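Local coordinates for flagellar hook-associated protein 2 (Bdellovibrio bacteriovorus, PDB 6KTY) that probably forms the cap at the tip of the growing flagellar filament, where it would promote flagellin polymerization and keep subunits from leaking away, at residues A[86-91]-A[98-103]; A[131-136]-A[142-147]. All coordinates share one frame; numbering follows the deposited sequence.

In the fold
The chain is an internal fragment of the FliD cap protein. After the first strands, which include 32-39 of a separate five-stranded sheet, it builds 45-48, 63-68 and 71-77 before entering helix 84-94. Interaction 1 closes first: a six-residue connection brings strand 98-104 back antiparallel to the helix. Past strand 113-119, interaction 2 opens, joining strand 129-136 to the run 142-147 across five residues. The contacts follow in series, neither nested nor crossed, with centres about 14 Å apart. Both lie in the part built from helix 84-94 and the four- and three-stranded sheets, apart from the five-stranded one: interaction 1 seats the helix on the four-stranded sheet, and interaction 2 ties the three-stranded sheet to it.

Interaction 1 of 2, residues A[86-91]-A[98-103]; sequences GVMKQI and LKAQVV
M88 reaches from the helix across strand 98-103 and touches three successive residues, A100, Q101 and V102. Its CG lies 3.5 Å from A100 CB and also rests against the A100 carbonyl, while the methyl CE ends 3.5 Å from V102 CG2. CG stands anti to the backbone N of M88 (chi1 -173°), and bends at chi2 and chi3 then turn the thioether along the strand, laying CE close to the backbone N of V102. One turn on, I91 supplies the second apolar point: its CG2 branch sits 4.0 Å from A100 CB and 4.1 Å from L98 CB, touching both residues of that face of the strand. A100, with nothing beyond CB, lets the helix come close; the M88 and A100 CA atoms are 5.1 Å apart and the segment axes approach to 7.2 Å.

No direct hydrogen bond joins the segments. Instead, one water bridges the end of the contact, donating to I91 O and to L98 O, each at 2.9 Å. The side chain of N92, just past the helical segment, accepts a bond from A100 N, so this backbone amide is satisfied from the helix side. On the strand's other face, K99 NZ donates to Q101 OE1 (2.9 Å) from above the amide plane, and Q101 NE2 bonds to L172 O of the second subunit.

Helix and strand run nearly antiparallel, at 164°. Strand 98-104, outermost of its four-stranded sheet within the chain, pairs with 113-119, whose L115 and V117 also receive M88 and I91, while V87 and I91 reach I77 and V75 of strand 71-77, so helix 84-94 packs between two sheets.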
loop_
_atom_site.group_PDB
_atom_site.type_symbol
_atom_site.label_atom_id
_atom_site.label_comp_id
_atom_site.label_asym_id
_atom_site.label_seq_id
_atom_site.Cartn_x
_atom_site.Cartn_y
_atom_site.Cartn_z
ATOM N N GLY A 86 8.286 -33.741 -18.043
ATOM C CA GLY A 86 9.539 -34.141 -18.737
ATOM C C GLY A 86 10.240 -32.974 -19.422
ATOM O O GLY A 86 11.452 -32.851 -19.382
ATOM N N VAL A 87 9.453 -32.111 -20.045
ATOM C CA VAL A 87 9.966 -30.974 -20.744
ATOM C C VAL A 87 10.586 -29.972 -19.777
ATOM O O VAL A 87 11.672 -29.426 -20.001
ATOM C CB VAL A 87 8.864 -30.284 -21.526
ATOM C CG1 VAL A 87 9.391 -28.953 -22.067
ATOM C CG2 VAL A 87 8.359 -31.224 -22.688
ATOM N N MET A 88 9.872 -29.710 -18.689
ATOM C CA MET A 88 10.435 -28.905 -17.628
ATOM C C MET A 88 11.786 -29.486 -17.209
ATOM O O MET A 88 12.766 -28.740 -17.124
ATOM C CB MET A 88 9.472 -28.869 -16.448
ATOM C CG MET A 88 9.920 -27.928 -15.393
ATOM S SD MET A 88 10.049 -28.799 -13.861
ATOM C CE MET A 88 8.360 -28.937 -13.497
ATOM N N LYS A 89 11.862 -30.794 -16.928
ATOM C CA LYS A 89 13.130 -31.354 -16.434
ATOM C C LYS A 89 14.260 -31.236 -17.493
ATOM O O LYS A 89 15.379 -30.984 -17.134
ATOM C CB LYS A 89 12.979 -32.814 -15.927
ATOM C CG LYS A 89 12.169 -32.877 -14.597
ATOM C CD LYS A 89 11.852 -34.294 -14.185
ATOM C CE LYS A 89 11.186 -34.404 -12.793
ATOM N NZ LYS A 89 10.004 -33.477 -12.553
ATOM N N GLN A 90 13.935 -31.410 -18.780
ATOM C CA GLN A 90 14.927 -31.337 -19.886
ATOM C C GLN A 90 15.402 -29.890 -20.121
ATOM O O GLN A 90 16.570 -29.649 -20.394
ATOM C CB GLN A 90 14.334 -31.901 -21.197
ATOM C CG GLN A 90 14.040 -33.415 -21.170
ATOM C CD GLN A 90 13.476 -33.998 -22.500
ATOM O OE1 GLN A 90 14.199 -34.113 -23.506
ATOM N NE2 GLN A 90 12.207 -34.446 -22.472
ATOM N N ILE A 91 14.490 -28.923 -20.015
ATOM C CA ILE A 91 14.880 -27.503 -20.079
ATOM C C ILE A 91 15.806 -27.220 -18.915
ATOM O O ILE A 91 16.878 -26.682 -19.129
ATOM C CB ILE A 91 13.695 -26.514 -20.104
ATOM C CG1 ILE A 91 12.886 -26.657 -21.404
ATOM C CG2 ILE A 91 14.162 -25.082 -19.978
ATOM C CD1 ILE A 91 11.470 -25.958 -21.394
ATOM N N LEU A 98 17.944 -20.852 -18.407
ATOM C CA LEU A 98 16.497 -20.859 -18.253
ATOM C C LEU A 98 16.095 -21.744 -17.081
ATOM O O LEU A 98 16.795 -22.702 -16.753
ATOM C CB LEU A 98 15.809 -21.323 -19.535
ATOM C CG LEU A 98 16.065 -20.419 -20.753
ATOM C CD1 LEU A 98 15.461 -21.060 -21.960
ATOM C CD2 LEU A 98 15.530 -19.029 -20.559
ATOM N N LYS A 99 15.017 -21.372 -16.401
ATOM C CA LYS A 99 14.470 -22.179 -15.293
ATOM C C LYS A 99 13.014 -22.445 -15.647
ATOM O O LYS A 99 12.287 -21.518 -15.994
ATOM C CB LYS A 99 14.591 -21.427 -13.961
ATOM C CG LYS A 99 13.730 -21.966 -12.788
ATOM C CD LYS A 99 13.647 -20.914 -11.646
ATOM C CE LYS A 99 12.237 -20.725 -11.114
ATOM N NZ LYS A 99 11.246 -20.309 -12.179
ATOM N N ALA A 100 12.613 -23.710 -15.628
ATOM C CA ALA A 100 11.280 -24.093 -16.021
ATOM C C ALA A 100 10.579 -24.628 -14.784
ATOM O O ALA A 100 11.196 -25.250 -13.935
ATOM C CB ALA A 100 11.341 -25.166 -17.096
ATOM N N GLN A 101 9.287 -24.389 -14.694
ATOM C CA GLN A 101 8.474 -25.106 -13.718
ATOM C C GLN A 101 7.078 -25.287 -14.251
ATOM O O GLN A 101 6.637 -24.572 -15.188
ATOM C CB GLN A 101 8.493 -24.379 -12.367
ATOM C CG GLN A 101 7.876 -22.976 -12.415
ATOM C CD GLN A 101 8.077 -22.204 -11.074
ATOM O OE1 GLN A 101 9.197 -21.827 -10.711
ATOM N NE2 GLN A 101 6.994 -21.978 -10.363
ATOM N N VAL A 102 6.335 -26.217 -13.671
ATOM C CA VAL A 102 4.943 -26.382 -14.125
ATOM C C VAL A 102 4.033 -25.778 -13.056
ATOM O O VAL A 102 4.161 -26.102 -11.894
ATOM C CB VAL A 102 4.593 -27.852 -14.363
ATOM C CG1 VAL A 102 3.124 -28.008 -14.670
ATOM C CG2 VAL A 102 5.490 -28.429 -15.490
ATOM N N VAL A 103 3.138 -24.889 -13.461
ATOM C CA VAL A 103 2.233 -24.256 -12.526
ATOM C C VAL A 103 0.813 -24.729 -12.847
ATOM O O VAL A 103 0.562 -25.260 -13.939
ATOM C CB VAL A 103 2.369 -22.703 -12.557
ATOM C CG1 VAL A 103 3.802 -22.258 -12.212
ATOM C CG2 VAL A 103 1.910 -22.133 -13.896
HETATM O O HOH W 1 18.299 -24.162 -18.706
#

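Interaction 2 of 2, residues A[131-136]-A[142-147]; sequences PKIYLL and MYFEES
This is a small apolar contact near the surface, where strand 129-136 of the three-stranded sheet meets the chain entering strand 144-148 of the four-stranded sheet, each strand outermost in its sheet within this chain. The two segments do not pair as strands: no hydrogen bond crosses between them, and even the nearest CA atoms, of I133 and Y143, are 6.9 Å apart. Side chains do the joining, chiefly that of I133. With CG1 beside its own backbone N (chi1 -64°) and the chain extended beyond it, I133 puts CD1 against the opposing backbone, 3.5 Å from Y143 CA. The same methyl lies over one face of the F144 ring as a CH-pi contact, 4.2 Å from the centroid and 28° off the ring normal. It also touches M142 SD at 3.9 Å, so thioether and ring both pack against it. L135, two residues along the strand, adds a looser touch, its CD1 4.4 Å from M142 CB.

M142 and F144 carry the contact inward. M142 packs on I64 of strand 63-68 and on L115 of strand 113-119, and F144 makes an edge-to-face pair with F130. The backbone of Y143 is held by N49, and beyond it E145 and E146 form a classic beta bulge opposite M47.

The join is therefore made by methyl, sulfur and aromatic groups and the backbone at Y143, with no hydrogen bond across it. Its hold on the two sheets rests on shape and dispersion, while the hydrogen bonds that position each segment come from that segment's own neighbours.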
loop_
_atom_site.group_PDB
_atom_site.type_symbol
_atom_site.label_atom_id
_atom_site.label_comp_id
_atom_site.label_asym_id
_atom_site.label_seq_id
_atom_site.Cartn_x
_atom_site.Cartn_y
_atom_site.Cartn_z
ATOM N N PRO A 131 10.864 -17.953 -30.016
ATOM C CA PRO A 131 10.382 -17.710 -31.369
ATOM C C PRO A 131 9.871 -18.944 -32.118
ATOM O O PRO A 131 9.277 -18.802 -33.177
ATOM C CB PRO A 131 11.636 -17.172 -32.076
ATOM C CG PRO A 131 12.728 -17.977 -31.422
ATOM C CD PRO A 131 12.344 -17.951 -29.971
ATOM N N LYS A 132 10.107 -20.133 -31.589
ATOM C CA LYS A 132 9.781 -21.335 -32.316
ATOM C C LYS A 132 9.658 -22.534 -31.379
ATOM O O LYS A 132 10.514 -22.766 -30.519
ATOM C CB LYS A 132 10.872 -21.601 -33.385
ATOM C CG LYS A 132 10.558 -22.679 -34.374
ATOM C CD LYS A 132 11.847 -23.128 -35.134
ATOM C CE LYS A 132 11.558 -23.490 -36.565
ATOM N NZ LYS A 132 12.745 -24.108 -37.241
ATOM N N ILE A 133 8.576 -23.286 -31.547
ATOM C CA ILE A 133 8.435 -24.603 -30.931
ATOM C C ILE A 133 8.231 -25.561 -32.097
ATOM O O ILE A 133 7.318 -25.369 -32.901
ATOM C CB ILE A 133 7.245 -24.666 -29.951
ATOM C CG1 ILE A 133 7.467 -23.728 -28.781
ATOM C CG2 ILE A 133 7.102 -26.085 -29.402
ATOM C CD1 ILE A 133 6.193 -23.398 -28.015
ATOM N N TYR A 134 9.129 -26.526 -32.251
ATOM C CA TYR A 134 9.068 -27.469 -33.370
ATOM C C TYR A 134 8.920 -28.865 -32.778
ATOM O O TYR A 134 9.859 -29.379 -32.154
ATOM C CB TYR A 134 10.320 -27.361 -34.242
ATOM N N LEU A 135 7.726 -29.446 -32.929
ATOM C CA LEU A 135 7.360 -30.676 -32.227
ATOM C C LEU A 135 6.391 -31.477 -33.074
ATOM O O LEU A 135 5.319 -30.990 -33.433
ATOM C CB LEU A 135 6.704 -30.385 -30.871
ATOM C CG LEU A 135 7.532 -29.691 -29.789
ATOM C CD1 LEU A 135 6.625 -29.173 -28.649
ATOM C CD2 LEU A 135 8.596 -30.571 -29.266
ATOM N N LEU A 136 6.767 -32.712 -33.369
ATOM C CA LEU A 136 5.941 -33.602 -34.163
ATOM C C LEU A 136 5.381 -34.671 -33.260
ATOM O O LEU A 136 5.970 -34.965 -32.201
ATOM C CB LEU A 136 6.774 -34.228 -35.287
ATOM C CG LEU A 136 7.307 -33.259 -36.360
ATOM C CD1 LEU A 136 7.888 -34.019 -37.577
ATOM C CD2 LEU A 136 6.221 -32.264 -36.823
ATOM N N MET A 142 1.676 -27.713 -27.924
ATOM C CA MET A 142 2.238 -26.807 -26.921
ATOM C C MET A 142 2.674 -25.525 -27.568
ATOM O O MET A 142 3.361 -25.544 -28.582
ATOM C CB MET A 142 3.462 -27.397 -26.199
ATOM C CG MET A 142 3.710 -26.716 -24.882
ATOM S SD MET A 142 4.961 -25.421 -24.930
ATOM C CE MET A 142 6.349 -26.478 -24.476
ATOM N N TYR A 143 2.287 -24.422 -26.952
ATOM C CA TYR A 143 2.709 -23.131 -27.411
ATOM C C TYR A 143 2.768 -22.183 -26.229
ATOM O O TYR A 143 2.128 -22.398 -25.206
ATOM C CB TYR A 143 1.775 -22.592 -28.539
ATOM C CG TYR A 143 0.331 -22.310 -28.132
ATOM C CD1 TYR A 143 -0.618 -23.328 -28.102
ATOM C CD2 TYR A 143 -0.088 -21.004 -27.844
ATOM C CE1 TYR A 143 -1.940 -23.063 -27.746
ATOM C CE2 TYR A 143 -1.394 -20.727 -27.472
ATOM C CZ TYR A 143 -2.313 -21.759 -27.440
ATOM O OH TYR A 143 -3.595 -21.475 -27.082
ATOM N N PHE A 144 3.562 -21.150 -26.377
ATOM C CA PHE A 144 3.653 -20.085 -25.395
ATOM C C PHE A 144 2.525 -19.081 -25.632
ATOM O O PHE A 144 2.608 -18.266 -26.535
ATOM C CB PHE A 144 5.048 -19.440 -25.483
ATOM C CG PHE A 144 6.184 -20.367 -25.058
ATOM C CD1 PHE A 144 6.152 -21.020 -23.815
ATOM C CD2 PHE A 144 7.309 -20.529 -25.859
ATOM C CE1 PHE A 144 7.183 -21.829 -23.404
ATOM C CE2 PHE A 144 8.356 -21.372 -25.461
ATOM C CZ PHE A 144 8.294 -22.023 -24.230
ATOM N N GLU A 145 1.456 -19.186 -24.834
ATOM C CA GLU A 145 0.245 -18.352 -24.961
ATOM C C GLU A 145 0.592 -16.919 -24.540
ATOM O O GLU A 145 0.025 -15.944 -25.028
ATOM C CB GLU A 145 -0.852 -18.913 -24.042
ATOM C CG GLU A 145 -2.310 -18.653 -24.471
ATOM C CD GLU A 145 -3.339 -19.359 -23.565
ATOM O OE1 GLU A 145 -2.952 -20.037 -22.582
ATOM O OE2 GLU A 145 -4.556 -19.240 -23.830
ATOM N N GLU A 146 1.575 -16.795 -23.652
ATOM C CA GLU A 146 1.970 -15.493 -23.172
ATOM C C GLU A 146 3.475 -15.422 -22.993
ATOM O O GLU A 146 4.089 -16.399 -22.577
ATOM C CB GLU A 146 1.270 -15.255 -21.830
ATOM C CG GLU A 146 0.322 -14.060 -21.767
ATOM C CD GLU A 146 0.002 -13.682 -20.329
ATOM O OE1 GLU A 146 -0.758 -14.446 -19.678
ATOM O OE2 GLU A 146 0.546 -12.657 -19.840
ATOM N N SER A 147 4.080 -14.285 -23.321
ATOM C CA SER A 147 5.468 -14.042 -22.928
ATOM C C SER A 147 5.669 -12.631 -22.387
ATOM O O SER A 147 4.834 -11.744 -22.625
ATOM C CB SER A 147 6.422 -14.299 -24.084
ATOM O OG SER A 147 6.088 -13.520 -25.200
#